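Local atomic coordinates of hemin degrading factor (Pseudomonas aeruginosa, PDB entry 4MF9), a protein that binds heme and has been identified as a heme-degrading enzyme, with a probable part in heme trafficking within the bacterial cell. Residues 60-65 with 168-173; 77-82 with 153-158; 88-93 with 296-301; 277-282 with 289-294. All blocks are in the same frame, centred on the assembly; numbering follows the deposited sequence.

Contact 1: residues 60-65 with 168-173; sequences VRLRPD and PLVERL
R63 reaches the end of helix 166-173 with both its backbone and its side chain, a compact example of how a strand exit can take up the last carbonyls of a helix. Its amide N gives a hydrogen bond of 2.7 Å to L173 O. The guanidinium NH1 donates to R172 O over 3.0 Å, in the carbonyl plane and on a lone pair, and this oxygen lies only 7° out of the guanidinium plane. L173 O receives a second, softer approach from L62 CA, a CA-H...O contact of 3.3 Å.

Around these polar bonds, side chains pack closely. L173 CD1 sits over one face of the guanidinium, 3.8 Å from R63 NH2, the two side chains crossing at about a right angle. Apolar pairs lie farther back: L62 CD2 meets L173 CB at 4.0 Å, and along the strand V60 CG1 touches V170 CG1 at the same separation.

The R63 chain bends at chi3 (R63 chi3 -51°), which places NE, and D65 holds the guanidinium beyond it. D65 OD2 lies in the guanidinium plane and takes a weak hydrogen bond from R63 NH2, part of a salt bridge, while D65 itself occupies the N-cap position of helix 66-72. The partial negative charge expected at a helix C terminus should suit the arginine. L62 and V170 also pack on A129 of strand 124-133, the sheet neighbour of strand 59-62. The arrangement is thus helix-on-sheet packing at an outermost strand of a HemS/ChuX-type domain, with an arginine binding the C-terminal end of the helix.

Contact 2: residues 77-82 with 153-158; sequences GPIMAL and HKVFLA
F156 and M80 lie side by side and point the same way, from one face of the antiparallel pair formed by strands 78-84 and 151-157. M80 CG stands anti to the backbone N (chi1 -176°); the chain then bends at chi2 and chi3, bringing CE to 3.9 Å from F156 CD1. L82 also runs alongside the phenylalanine, putting CD1 4.0 Å from F156 CE1. The two methyls therefore meet adjoining atoms on one flank of the ring. K154 shares this face, but its extended chain leads away to a salt bridge between NZ and E47.

The other face carries smaller groups, A81 and V155. Beside them the H153 ring slants in, its CE1 4.0 Å from A81 CB. The ring's rotation is fixed from beyond the pair, since ND1 is hydrogen-bonded to T83 and NE2 to Y96. Near the start of strand 78-84, I79 presses its branched CB against F156 O at 3.3 Å.

Such facing is a worked example of what backbone register dictates. M80 and F156 form a hydrogen-bonded pair, with F156 N to M80 O at 2.7 Å and M80 N to F156 O at 2.9 Å. L82 and K154 repeat the pattern, and A81 opposite V155 is the non-hydrogen-bonded pair between them. M80 and L82 pack onward against strand 88-93, while F156 leans on strand 138-146. This is the interior pairing of a broad antiparallel sheet in a HemS/ChuX domain, with H153 about 10 Å, side chain to side chain, from the heme-binding R118.

Contact 3: residues 88-93 with 296-301; sequences CVHERK and FNLHLK
H90 and F296 both hold CG anti to the backbone N (chi1 -161° and 176°), and from diagonal positions on two antiparallel strands their side chains cross at about a right angle. F296 CE1 stands 3.2 Å above one face of the H90 ring, offset toward its rim, a tight approach; the planes are inclined at 51°. F296 also meets R92, whose chain bends at chi2 and lays CD 3.8 Å from F296 CD1. At the other end of this face, C88 SG touches L298 CD1 at 3.7 Å.

The H90 ring has both nitrogens engaged, ND1 by Q273 and NE2 by V264 O, while R92 is salt-bridged to D114.

On the opposite face a water links the strands: it donates to E91 OE1 at 2.8 Å and is hydrogen-bonded to H299 NE2 at 3.0 Å, in the plane of that ring. Paired N-H...O bonds join V89 to H299 and E91 to N297, for instance V89 N to H299 O at 2.9 Å. The arrangement is a central antiparallel pairing, in which strands from the two HemS/ChuX family regions lie side by side in one continuous sheet.

Contact 4: residues 277-282 with 289-294; sequences GPVCNL and FNVLDP
D293 OD2 is gripped twice, by C280 N at 2.8 Å, which meets the syn lone pair of OD2, and by a water at 2.8 Å that donates to it. The same water donates to P278 O, also at 2.8 Å, and so bridges the carboxylate to the loop. The other oxygen, OD1, takes the next amide in line, N281 N, at 2.8 Å on its syn side and 15° out of the carboxylate plane. Two successive N-H groups thus share one carboxylate, an instance of a side chain standing in for a strand partner where the loop departs from regular pairing. D293 CG stands anti to the carbonyl carbon (chi1 -72°), from where the carboxylate faces the two amides.

Ladder bonding starts just beyond: L292 N donates to N281 O at 2.8 Å, and L282 and V291 form an antiparallel non-hydrogen-bonded pair. Their side chains lie side by side, L282 CD1 4.2 Å from V291 CG2, while L282 CG comes to 4.1 Å from F289 CZ. V279 crosses V291 at about a right angle, CG1 to CG1 at 4.0 Å.

Helix 247-258 lies against this apolar group, touched by L282 at A256 and by F289 at A249 and E253, and F289 meets W284 edge-to-face. V291 and L292 pack on strand 296-301, the next in the sheet. Residues 278-281 form the loop that leads from strand 271-277 into the outermost strand 282-285.

Overall arrangement
From the N terminus, strand 59-62 opens the first loop, which contact 1 closes about a hundred residues later at helix 166-173. Contact 2 lies wholly within that span, joining strands 78-84 and 151-157. Contact 3 starts there too, but its second strand comes only at 296-301, so it crosses both contact 1 and contact 2 and ties the N-terminal family region to the C-terminal one. Contact 4, a short closure, falls within the span of contact 3. All four reach one antiparallel sheet: contact 1 at one outermost strand, contact 4 at the other end, and contacts 2 and 3 between them, touching through neighbouring strands 78-84 and 88-93.

Contact 1: residues 60-65 with 168-173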
loop_
_atom_site.group_PDB
_atom_site.type_symbol
_atom_site.label_atom_id
_atom_site.label_comp_id
_atom_site.label_asym_id
_atom_site.label_seq_id
_atom_site.Cartn_x
_atom_site.Cartn_y
_atom_site.Cartn_z
ATOM N N VAL A 60 -0.491 -3.906 23.073
ATOM C CA VAL A 60 -1.059 -2.765 23.794
ATOM C C VAL A 60 -1.843 -1.915 22.791
ATOM O O VAL A 60 -1.358 -1.636 21.683
ATOM C CB VAL A 60 0.044 -1.896 24.464
ATOM C CG1 VAL A 60 -0.556 -0.630 25.081
ATOM C CG2 VAL A 60 0.823 -2.691 25.514
ATOM N N ARG A 61 -3.058 -1.516 23.137
ATOM C CA ARG A 61 -3.841 -0.670 22.281
ATOM C C ARG A 61 -3.377 0.748 22.459
ATOM O O ARG A 61 -3.186 1.150 23.557
ATOM C CB ARG A 61 -5.329 -0.836 22.475
ATOM C CG ARG A 61 -6.172 0.339 22.049
ATOM C CD ARG A 61 -6.804 0.153 20.688
ATOM N NE ARG A 61 -7.964 -0.681 20.793
ATOM C CZ ARG A 61 -9.162 -0.507 20.246
ATOM N NH1 ARG A 61 -9.495 0.540 19.544
ATOM N NH2 ARG A 61 -10.065 -1.401 20.498
ATOM N N LEU A 62 -3.145 1.454 21.355
ATOM C CA LEU A 62 -2.674 2.829 21.435
ATOM C C LEU A 62 -3.813 3.766 21.055
ATOM O O LEU A 62 -4.821 3.335 20.490
ATOM C CB LEU A 62 -1.472 3.054 20.515
ATOM C CG LEU A 62 -0.200 2.224 20.701
ATOM C CD1 LEU A 62 0.860 2.683 19.705
ATOM C CD2 LEU A 62 0.333 2.303 22.143
ATOM N N ARG A 63 -3.701 5.024 21.375
ATOM C CA ARG A 63 -4.703 5.967 20.917
ATOM C C ARG A 63 -4.530 6.252 19.427
ATOM O O ARG A 63 -3.464 6.346 18.984
ATOM C CB ARG A 63 -4.685 7.255 21.702
ATOM C CG ARG A 63 -4.695 7.097 23.191
ATOM C CD ARG A 63 -4.903 8.448 23.828
ATOM N NE ARG A 63 -4.001 9.440 23.319
ATOM C CZ ARG A 63 -2.752 9.563 23.723
ATOM N NH1 ARG A 63 -2.287 8.740 24.607
ATOM N NH2 ARG A 63 -1.960 10.447 23.219
ATOM N N PRO A 64 -5.638 6.414 18.712
ATOM C CA PRO A 64 -5.569 6.810 17.300
ATOM C C PRO A 64 -5.297 8.299 17.150
ATOM O O PRO A 64 -6.028 8.996 16.450
ATOM C CB PRO A 64 -6.969 6.481 16.780
ATOM C CG PRO A 64 -7.840 6.595 17.975
ATOM C CD PRO A 64 -7.015 6.077 19.119
ATOM N N ASP A 65 -4.233 8.762 17.794
ATOM C CA ASP A 65 -3.823 10.158 17.768
ATOM C C ASP A 65 -2.737 10.278 16.716
ATOM O O ASP A 65 -1.553 10.299 17.048
ATOM C CB ASP A 65 -3.259 10.522 19.153
ATOM C CG ASP A 65 -3.035 12.019 19.345
ATOM O OD1 ASP A 65 -2.957 12.773 18.351
ATOM O OD2 ASP A 65 -2.910 12.439 20.516
ATOM N N PRO A 168 8.879 4.016 26.027
ATOM C CA PRO A 168 8.333 5.357 26.267
ATOM C C PRO A 168 7.311 5.762 25.213
ATOM O O PRO A 168 6.346 6.464 25.532
ATOM C CB PRO A 168 9.566 6.254 26.147
ATOM C CG PRO A 168 10.698 5.381 26.539
ATOM C CD PRO A 168 10.353 4.035 25.965
ATOM N N LEU A 169 7.514 5.336 23.984
ATOM C CA LEU A 169 6.537 5.601 22.973
ATOM C C LEU A 169 5.222 4.936 23.246
ATOM O O LEU A 169 4.204 5.567 23.206
ATOM C CB LEU A 169 7.064 5.099 21.650
ATOM C CG LEU A 169 6.537 5.683 20.372
ATOM C CD1 LEU A 169 7.453 5.156 19.304
ATOM C CD2 LEU A 169 5.200 5.072 20.209
ATOM N N VAL A 170 5.275 3.669 23.590
ATOM C CA VAL A 170 4.062 2.922 23.911
ATOM C C VAL A 170 3.291 3.541 25.093
ATOM O O VAL A 170 2.079 3.770 25.002
ATOM C CB VAL A 170 4.375 1.431 24.156
ATOM C CG1 VAL A 170 3.190 0.731 24.793
ATOM C CG2 VAL A 170 4.753 0.738 22.850
ATOM N N GLU A 171 3.993 3.880 26.159
ATOM C CA GLU A 171 3.354 4.419 27.361
ATOM C C GLU A 171 2.670 5.743 27.106
ATOM O O GLU A 171 1.618 5.961 27.578
ATOM C CB GLU A 171 4.300 4.487 28.582
ATOM C CG GLU A 171 3.984 5.562 29.624
ATOM C CD GLU A 171 2.820 5.195 30.536
ATOM O OE1 GLU A 171 2.439 6.045 31.355
ATOM O OE2 GLU A 171 2.340 4.065 30.474
ATOM N N ARG A 172 3.308 6.595 26.349
ATOM C CA ARG A 172 2.793 7.915 25.999
ATOM C C ARG A 172 1.520 7.854 25.157
ATOM O O ARG A 172 0.610 8.681 25.315
ATOM C CB ARG A 172 3.880 8.692 25.255
ATOM C CG ARG A 172 3.431 9.994 24.621
ATOM C CD ARG A 172 4.642 10.784 24.159
ATOM N NE ARG A 172 5.722 9.890 23.740
ATOM C CZ ARG A 172 6.926 10.300 23.355
ATOM N NH1 ARG A 172 7.210 11.598 23.342
ATOM N NH2 ARG A 172 7.848 9.414 22.993
ATOM N N LEU A 173 1.457 6.865 24.270
ATOM C CA LEU A 173 0.335 6.699 23.347
ATOM C C LEU A 173 -0.677 5.652 23.802
ATOM O O LEU A 173 -1.704 5.465 23.158
ATOM C CB LEU A 173 0.852 6.312 21.954
ATOM C CG LEU A 173 1.193 7.438 20.980
ATOM C CD1 LEU A 173 -0.018 8.350 20.728
ATOM C CD2 LEU A 173 2.368 8.248 21.466
#

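Contact 2: residues 77-82 with 153-158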
loop_
_atom_site.group_PDB
_atom_site.type_symbol
_atom_site.label_atom_id
_atom_site.label_comp_id
_atom_site.label_asym_id
_atom_site.label_seq_id
_atom_site.Cartn_x
_atom_site.Cartn_y
_atom_site.Cartn_z
ATOM N N GLY A 77 14.271 5.234 14.850
ATOM C CA GLY A 77 15.358 5.026 13.904
ATOM C C GLY A 77 14.904 4.228 12.698
ATOM O O GLY A 77 13.719 4.214 12.378
ATOM N N PRO A 78 15.845 3.569 12.015
ATOM C CA PRO A 78 15.493 2.777 10.833
ATOM C C PRO A 78 14.500 1.674 11.165
ATOM O O PRO A 78 14.753 0.852 12.052
ATOM C CB PRO A 78 16.836 2.168 10.405
ATOM C CG PRO A 78 17.852 3.132 10.911
ATOM C CD PRO A 78 17.303 3.633 12.222
ATOM N N ILE A 79 13.383 1.664 10.447
ATOM C CA ILE A 79 12.376 0.630 10.598
ATOM C C ILE A 79 12.099 -0.032 9.262
ATOM O O ILE A 79 12.741 0.276 8.245
ATOM C CB ILE A 79 11.055 1.218 11.136
ATOM C CG1 ILE A 79 10.750 2.568 10.478
ATOM C CG2 ILE A 79 11.117 1.376 12.656
ATOM C CD1 ILE A 79 9.951 2.473 9.159
ATOM N N MET A 80 11.139 -0.910 9.243
ATOM C CA MET A 80 10.593 -1.395 8.019
ATOM C C MET A 80 9.079 -1.115 7.955
ATOM O O MET A 80 8.349 -1.489 8.836
ATOM C CB MET A 80 10.860 -2.878 7.884
ATOM C CG MET A 80 10.421 -3.497 6.612
ATOM S SD MET A 80 8.768 -4.022 6.508
ATOM C CE MET A 80 8.715 -5.569 7.381
ATOM N N ALA A 81 8.671 -0.455 6.898
ATOM C CA ALA A 81 7.271 -0.106 6.694
ATOM C C ALA A 81 6.660 -1.145 5.777
ATOM O O ALA A 81 7.268 -1.522 4.763
ATOM C CB ALA A 81 7.146 1.298 6.086
ATOM N N LEU A 82 5.465 -1.613 6.124
ATOM C CA LEU A 82 4.795 -2.645 5.332
ATOM C C LEU A 82 3.409 -2.181 4.943
ATOM O O LEU A 82 2.553 -1.962 5.801
ATOM C CB LEU A 82 4.691 -3.965 6.107
ATOM C CG LEU A 82 4.460 -5.303 5.376
ATOM C CD1 LEU A 82 4.744 -6.460 6.354
ATOM C CD2 LEU A 82 3.061 -5.457 4.807
ATOM N N HIS A 153 -1.623 -0.429 7.494
ATOM C CA HIS A 153 -0.215 -0.065 7.440
ATOM C C HIS A 153 0.455 -0.628 8.689
ATOM O O HIS A 153 -0.133 -0.584 9.784
ATOM C CB HIS A 153 -0.123 1.461 7.482
ATOM C CG HIS A 153 1.272 2.005 7.358
ATOM N ND1 HIS A 153 2.120 1.667 6.326
ATOM C CD2 HIS A 153 1.944 2.895 8.129
ATOM C CE1 HIS A 153 3.268 2.314 6.475
ATOM N NE2 HIS A 153 3.184 3.064 7.559
ATOM N N LYS A 154 1.681 -1.122 8.551
ATOM C CA LYS A 154 2.414 -1.627 9.723
ATOM C C LYS A 154 3.833 -1.110 9.677
ATOM O O LYS A 154 4.403 -0.962 8.591
ATOM C CB LYS A 154 2.460 -3.161 9.737
ATOM C CG LYS A 154 1.119 -3.825 9.886
ATOM C CD LYS A 154 1.185 -5.291 9.478
ATOM C CE LYS A 154 -0.130 -5.986 9.801
ATOM N NZ LYS A 154 -0.173 -7.361 9.254
ATOM N N VAL A 155 4.415 -0.845 10.845
ATOM C CA VAL A 155 5.833 -0.528 10.900
ATOM C C VAL A 155 6.555 -1.428 11.890
ATOM O O VAL A 155 6.152 -1.565 13.051
ATOM C CB VAL A 155 6.146 1.009 11.040
ATOM C CG1 VAL A 155 4.895 1.870 10.823
ATOM C CG2 VAL A 155 6.834 1.347 12.307
ATOM N N PHE A 156 7.592 -2.087 11.387
ATOM C CA PHE A 156 8.299 -3.097 12.151
ATOM C C PHE A 156 9.648 -2.579 12.602
ATOM O O PHE A 156 10.389 -1.991 11.814
ATOM C CB PHE A 156 8.476 -4.358 11.300
ATOM C CG PHE A 156 7.249 -5.222 11.238
ATOM C CD1 PHE A 156 6.228 -4.935 10.338
ATOM C CD2 PHE A 156 7.110 -6.317 12.087
ATOM C CE1 PHE A 156 5.088 -5.727 10.286
ATOM C CE2 PHE A 156 5.980 -7.112 12.031
ATOM C CZ PHE A 156 4.965 -6.818 11.128
ATOM N N LEU A 157 9.969 -2.781 13.876
ATOM C CA LEU A 157 11.327 -2.516 14.327
ATOM C C LEU A 157 12.272 -3.560 13.716
ATOM O O LEU A 157 11.921 -4.731 13.582
ATOM C CB LEU A 157 11.415 -2.496 15.853
ATOM C CG LEU A 157 11.162 -1.157 16.545
ATOM C CD1 LEU A 157 9.681 -0.763 16.530
ATOM C CD2 LEU A 157 11.704 -1.213 17.967
ATOM N N ALA A 158 13.452 -3.161 13.346
ATOM C CA ALA A 158 14.387 -4.095 12.803
ATOM C C ALA A 158 15.732 -4.039 13.509
ATOM O O ALA A 158 15.831 -3.499 14.557
ATOM C CB ALA A 158 14.512 -3.917 11.325
#

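Contact 3: residues 88-93 with 296-301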
loop_
_atom_site.group_PDB
_atom_site.type_symbol
_atom_site.label_atom_id
_atom_site.label_comp_id
_atom_site.label_asym_id
_atom_site.label_seq_id
_atom_site.Cartn_x
_atom_site.Cartn_y
_atom_site.Cartn_z
ATOM N N CYS A 88 -0.408 -7.593 -3.553
ATOM C CA CYS A 88 0.937 -7.042 -3.589
ATOM C C CYS A 88 1.347 -6.453 -2.253
ATOM O O CYS A 88 0.609 -5.673 -1.650
ATOM C CB CYS A 88 1.052 -5.996 -4.704
ATOM S SG CYS A 88 2.735 -5.500 -5.089
ATOM N N VAL A 89 2.539 -6.842 -1.810
ATOM C CA VAL A 89 3.119 -6.375 -0.562
ATOM C C VAL A 89 4.374 -5.555 -0.820
ATOM O O VAL A 89 5.293 -6.005 -1.507
ATOM C CB VAL A 89 3.530 -7.559 0.330
ATOM C CG1 VAL A 89 4.160 -7.046 1.606
ATOM C CG2 VAL A 89 2.329 -8.452 0.617
ATOM N N HIS A 90 4.410 -4.364 -0.231
ATOM C CA HIS A 90 5.517 -3.428 -0.371
ATOM C C HIS A 90 6.233 -3.299 0.995
ATOM O O HIS A 90 5.619 -2.885 1.988
ATOM C CB HIS A 90 4.910 -2.088 -0.801
ATOM C CG HIS A 90 5.871 -1.122 -1.423
ATOM N ND1 HIS A 90 6.912 -0.545 -0.728
ATOM C CD2 HIS A 90 5.882 -0.557 -2.653
ATOM C CE1 HIS A 90 7.547 0.308 -1.515
ATOM N NE2 HIS A 90 6.945 0.313 -2.690
ATOM N N GLU A 91 7.496 -3.648 1.080
ATOM C CA GLU A 91 8.287 -3.487 2.284
ATOM C C GLU A 91 9.470 -2.596 2.068
ATOM O O GLU A 91 10.372 -2.939 1.357
ATOM C CB GLU A 91 8.765 -4.833 2.876
ATOM C CG GLU A 91 7.676 -5.768 3.253
ATOM C CD GLU A 91 8.103 -7.136 3.782
ATOM O OE1 GLU A 91 9.220 -7.399 4.079
ATOM O OE2 GLU A 91 7.226 -7.902 3.937
ATOM N N ARG A 92 9.517 -1.468 2.745
ATOM C CA ARG A 92 10.587 -0.514 2.557
ATOM C C ARG A 92 11.276 -0.201 3.863
ATOM O O ARG A 92 10.639 -0.028 4.845
ATOM C CB ARG A 92 10.079 0.760 1.942
ATOM C CG ARG A 92 11.083 1.636 1.254
ATOM C CD ARG A 92 11.966 0.875 0.305
ATOM N NE ARG A 92 12.767 1.743 -0.558
ATOM C CZ ARG A 92 13.908 2.292 -0.234
ATOM N NH1 ARG A 92 14.431 2.141 0.960
ATOM N NH2 ARG A 92 14.514 3.053 -1.108
ATOM N N LYS A 93 12.583 -0.098 3.848
ATOM C CA LYS A 93 13.353 0.173 5.046
ATOM C C LYS A 93 13.931 1.567 5.081
ATOM O O LYS A 93 14.326 2.075 4.060
ATOM C CB LYS A 93 14.465 -0.831 5.216
ATOM C CG LYS A 93 14.025 -2.229 5.446
ATOM C CD LYS A 93 15.230 -3.077 5.677
ATOM C CE LYS A 93 14.963 -4.504 5.331
ATOM N NZ LYS A 93 16.187 -5.304 5.564
ATOM N N PHE A 296 14.579 -2.824 0.085
ATOM C CA PHE A 296 13.269 -2.882 -0.556
ATOM C C PHE A 296 12.887 -4.297 -0.967
ATOM O O PHE A 296 13.585 -4.934 -1.760
ATOM C CB PHE A 296 13.274 -1.988 -1.805
ATOM C CG PHE A 296 11.997 -2.039 -2.612
ATOM C CD1 PHE A 296 10.768 -1.836 -2.006
ATOM C CD2 PHE A 296 12.039 -2.231 -4.000
ATOM C CE1 PHE A 296 9.598 -1.856 -2.755
ATOM C CE2 PHE A 296 10.880 -2.263 -4.748
ATOM C CZ PHE A 296 9.654 -2.062 -4.135
ATOM N N ASN A 297 11.785 -4.793 -0.464
ATOM C CA ASN A 297 11.224 -6.034 -0.908
ATOM C C ASN A 297 9.818 -5.856 -1.450
ATOM O O ASN A 297 9.082 -5.070 -0.951
ATOM C CB ASN A 297 11.191 -7.051 0.208
ATOM C CG ASN A 297 12.528 -7.702 0.472
ATOM O OD1 ASN A 297 13.533 -7.311 -0.029
ATOM N ND2 ASN A 297 12.499 -8.734 1.234
ATOM N N LEU A 298 9.481 -6.536 -2.502
ATOM C CA LEU A 298 8.177 -6.429 -3.099
ATOM C C LEU A 298 7.709 -7.835 -3.384
ATOM O O LEU A 298 8.425 -8.576 -3.965
ATOM C CB LEU A 298 8.267 -5.587 -4.377
ATOM C CG LEU A 298 6.983 -5.403 -5.170
ATOM C CD1 LEU A 298 6.172 -4.301 -4.547
ATOM C CD2 LEU A 298 7.170 -5.166 -6.667
ATOM N N HIS A 299 6.493 -8.162 -3.032
ATOM C CA HIS A 299 5.954 -9.486 -3.265
ATOM C C HIS A 299 4.649 -9.359 -4.040
ATOM O O HIS A 299 3.631 -8.905 -3.499
ATOM C CB HIS A 299 5.766 -10.232 -1.924
ATOM C CG HIS A 299 7.002 -10.263 -1.076
ATOM N ND1 HIS A 299 8.158 -10.910 -1.459
ATOM C CD2 HIS A 299 7.266 -9.722 0.140
ATOM C CE1 HIS A 299 9.079 -10.766 -0.523
ATOM N NE2 HIS A 299 8.562 -10.044 0.459
ATOM N N LEU A 300 4.691 -9.758 -5.313
ATOM C CA LEU A 300 3.564 -9.616 -6.238
ATOM C C LEU A 300 2.940 -10.955 -6.668
ATOM O O LEU A 300 3.564 -11.761 -7.369
ATOM C CB LEU A 300 4.006 -8.812 -7.479
ATOM C CG LEU A 300 3.029 -8.718 -8.654
ATOM C CD1 LEU A 300 1.739 -8.022 -8.250
ATOM C CD2 LEU A 300 3.659 -8.032 -9.869
ATOM N N LYS A 301 1.700 -11.156 -6.340
ATOM C CA LYS A 301 0.981 -12.295 -6.726
ATOM C C LYS A 301 0.444 -12.112 -8.157
ATOM O O LYS A 301 -0.659 -11.699 -8.369
ATOM C CB LYS A 301 -0.146 -12.494 -5.714
ATOM C CG LYS A 301 -0.872 -13.802 -5.691
ATOM C CD LYS A 301 -0.012 -14.973 -6.077
ATOM C CE LYS A 301 0.298 -15.820 -4.882
ATOM N NZ LYS A 301 -0.971 -16.253 -4.310
HETATM O O HOH W 1 10.350 -9.663 2.800
#

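Contact 4: residues 277-282 with 289-294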
loop_
_atom_site.group_PDB
_atom_site.type_symbol
_atom_site.label_atom_id
_atom_site.label_comp_id
_atom_site.label_asym_id
_atom_site.label_seq_id
_atom_site.Cartn_x
_atom_site.Cartn_y
_atom_site.Cartn_z
ATOM N N GLY A 277 13.826 4.351 -6.986
ATOM C CA GLY A 277 15.172 3.864 -7.207
ATOM C C GLY A 277 15.184 2.627 -8.070
ATOM O O GLY A 277 14.141 2.169 -8.534
ATOM N N PRO A 278 16.346 2.069 -8.325
ATOM C CA PRO A 278 16.447 0.837 -9.122
ATOM C C PRO A 278 15.987 -0.393 -8.384
ATOM O O PRO A 278 15.870 -0.358 -7.217
ATOM C CB PRO A 278 17.932 0.742 -9.391
ATOM C CG PRO A 278 18.517 1.359 -8.206
ATOM C CD PRO A 278 17.661 2.538 -7.909
ATOM N N VAL A 279 15.718 -1.439 -9.098
ATOM C CA VAL A 279 15.536 -2.734 -8.527
ATOM C C VAL A 279 16.658 -3.595 -9.064
ATOM O O VAL A 279 17.144 -3.326 -10.119
ATOM C CB VAL A 279 14.167 -3.291 -8.808
ATOM C CG1 VAL A 279 13.136 -2.398 -8.125
ATOM C CG2 VAL A 279 13.904 -3.368 -10.281
ATOM N N CYS A 280 17.175 -4.516 -8.279
ATOM C CA CYS A 280 18.341 -5.291 -8.714
ATOM C C CYS A 280 18.079 -6.775 -8.659
ATOM O O CYS A 280 18.189 -7.466 -9.663
ATOM C CB CYS A 280 19.576 -4.980 -7.859
ATOM S SG CYS A 280 20.079 -3.244 -7.847
ATOM N N ASN A 281 17.669 -7.256 -7.506
ATOM C CA ASN A 281 17.588 -8.668 -7.306
ATOM C C ASN A 281 16.200 -9.130 -7.365
ATOM O O ASN A 281 15.437 -8.713 -6.576
ATOM C CB ASN A 281 18.208 -8.986 -5.934
ATOM C CG ASN A 281 18.802 -10.326 -5.907
ATOM O OD1 ASN A 281 18.126 -11.301 -5.665
ATOM N ND2 ASN A 281 20.078 -10.392 -6.189
ATOM N N LEU A 282 15.877 -10.016 -8.294
ATOM C CA LEU A 282 14.540 -10.396 -8.581
ATOM C C LEU A 282 14.379 -11.909 -8.552
ATOM O O LEU A 282 15.254 -12.596 -8.957
ATOM C CB LEU A 282 14.141 -9.886 -9.967
ATOM C CG LEU A 282 13.848 -8.412 -10.248
ATOM C CD1 LEU A 282 14.348 -7.503 -9.189
ATOM C CD2 LEU A 282 14.324 -7.962 -11.624
ATOM N N PHE A 289 6.040 -13.090 -7.824
ATOM C CA PHE A 289 7.185 -12.411 -8.398
ATOM C C PHE A 289 7.712 -11.448 -7.351
ATOM O O PHE A 289 6.938 -10.691 -6.748
ATOM C CB PHE A 289 6.800 -11.675 -9.684
ATOM C CG PHE A 289 7.949 -10.963 -10.327
ATOM C CD1 PHE A 289 8.892 -11.672 -11.066
ATOM C CD2 PHE A 289 8.105 -9.592 -10.174
ATOM C CE1 PHE A 289 9.964 -11.022 -11.656
ATOM C CE2 PHE A 289 9.175 -8.932 -10.758
ATOM C CZ PHE A 289 10.102 -9.642 -11.509
ATOM N N ASN A 290 9.020 -11.475 -7.124
ATOM C CA ASN A 290 9.581 -10.774 -5.980
ATOM C C ASN A 290 10.746 -9.861 -6.307
ATOM O O ASN A 290 11.619 -10.214 -7.099
ATOM C CB ASN A 290 10.027 -11.789 -4.902
ATOM C CG ASN A 290 8.938 -12.774 -4.545
ATOM O OD1 ASN A 290 8.029 -12.459 -3.765
ATOM N ND2 ASN A 290 9.023 -13.986 -5.102
ATOM N N VAL A 291 10.748 -8.681 -5.694
ATOM C CA VAL A 291 11.939 -7.838 -5.642
ATOM C C VAL A 291 12.567 -8.099 -4.280
ATOM O O VAL A 291 11.872 -8.057 -3.264
ATOM C CB VAL A 291 11.599 -6.346 -5.801
ATOM C CG1 VAL A 291 12.842 -5.482 -5.616
ATOM C CG2 VAL A 291 10.994 -6.098 -7.169
ATOM N N LEU A 292 13.871 -8.303 -4.233
ATOM C CA LEU A 292 14.513 -8.701 -2.998
ATOM C C LEU A 292 15.806 -8.021 -2.724
ATOM O O LEU A 292 16.843 -8.608 -2.654
ATOM C CB LEU A 292 14.693 -10.200 -2.976
ATOM C CG LEU A 292 13.446 -11.010 -3.076
ATOM C CD1 LEU A 292 13.879 -12.408 -3.399
ATOM C CD2 LEU A 292 12.661 -10.962 -1.801
ATOM N N ASP A 293 15.720 -6.744 -2.585
ATOM C CA ASP A 293 16.905 -5.909 -2.421
ATOM C C ASP A 293 17.102 -5.547 -0.950
ATOM O O ASP A 293 16.156 -5.627 -0.154
ATOM C CB ASP A 293 16.778 -4.645 -3.282
ATOM C CG ASP A 293 16.935 -4.932 -4.767
ATOM O OD1 ASP A 293 17.646 -5.890 -5.116
ATOM O OD2 ASP A 293 16.345 -4.202 -5.587
ATOM N N PRO A 294 18.266 -5.046 -0.615
ATOM C CA PRO A 294 18.578 -4.828 0.783
ATOM C C PRO A 294 17.552 -3.901 1.460
ATOM O O PRO A 294 17.043 -4.266 2.474
ATOM C CB PRO A 294 19.922 -4.152 0.696
ATOM C CG PRO A 294 20.545 -4.738 -0.522
ATOM C CD PRO A 294 19.481 -5.413 -1.335
HETATM O O HOH W 2 15.656 -1.596 -4.675
#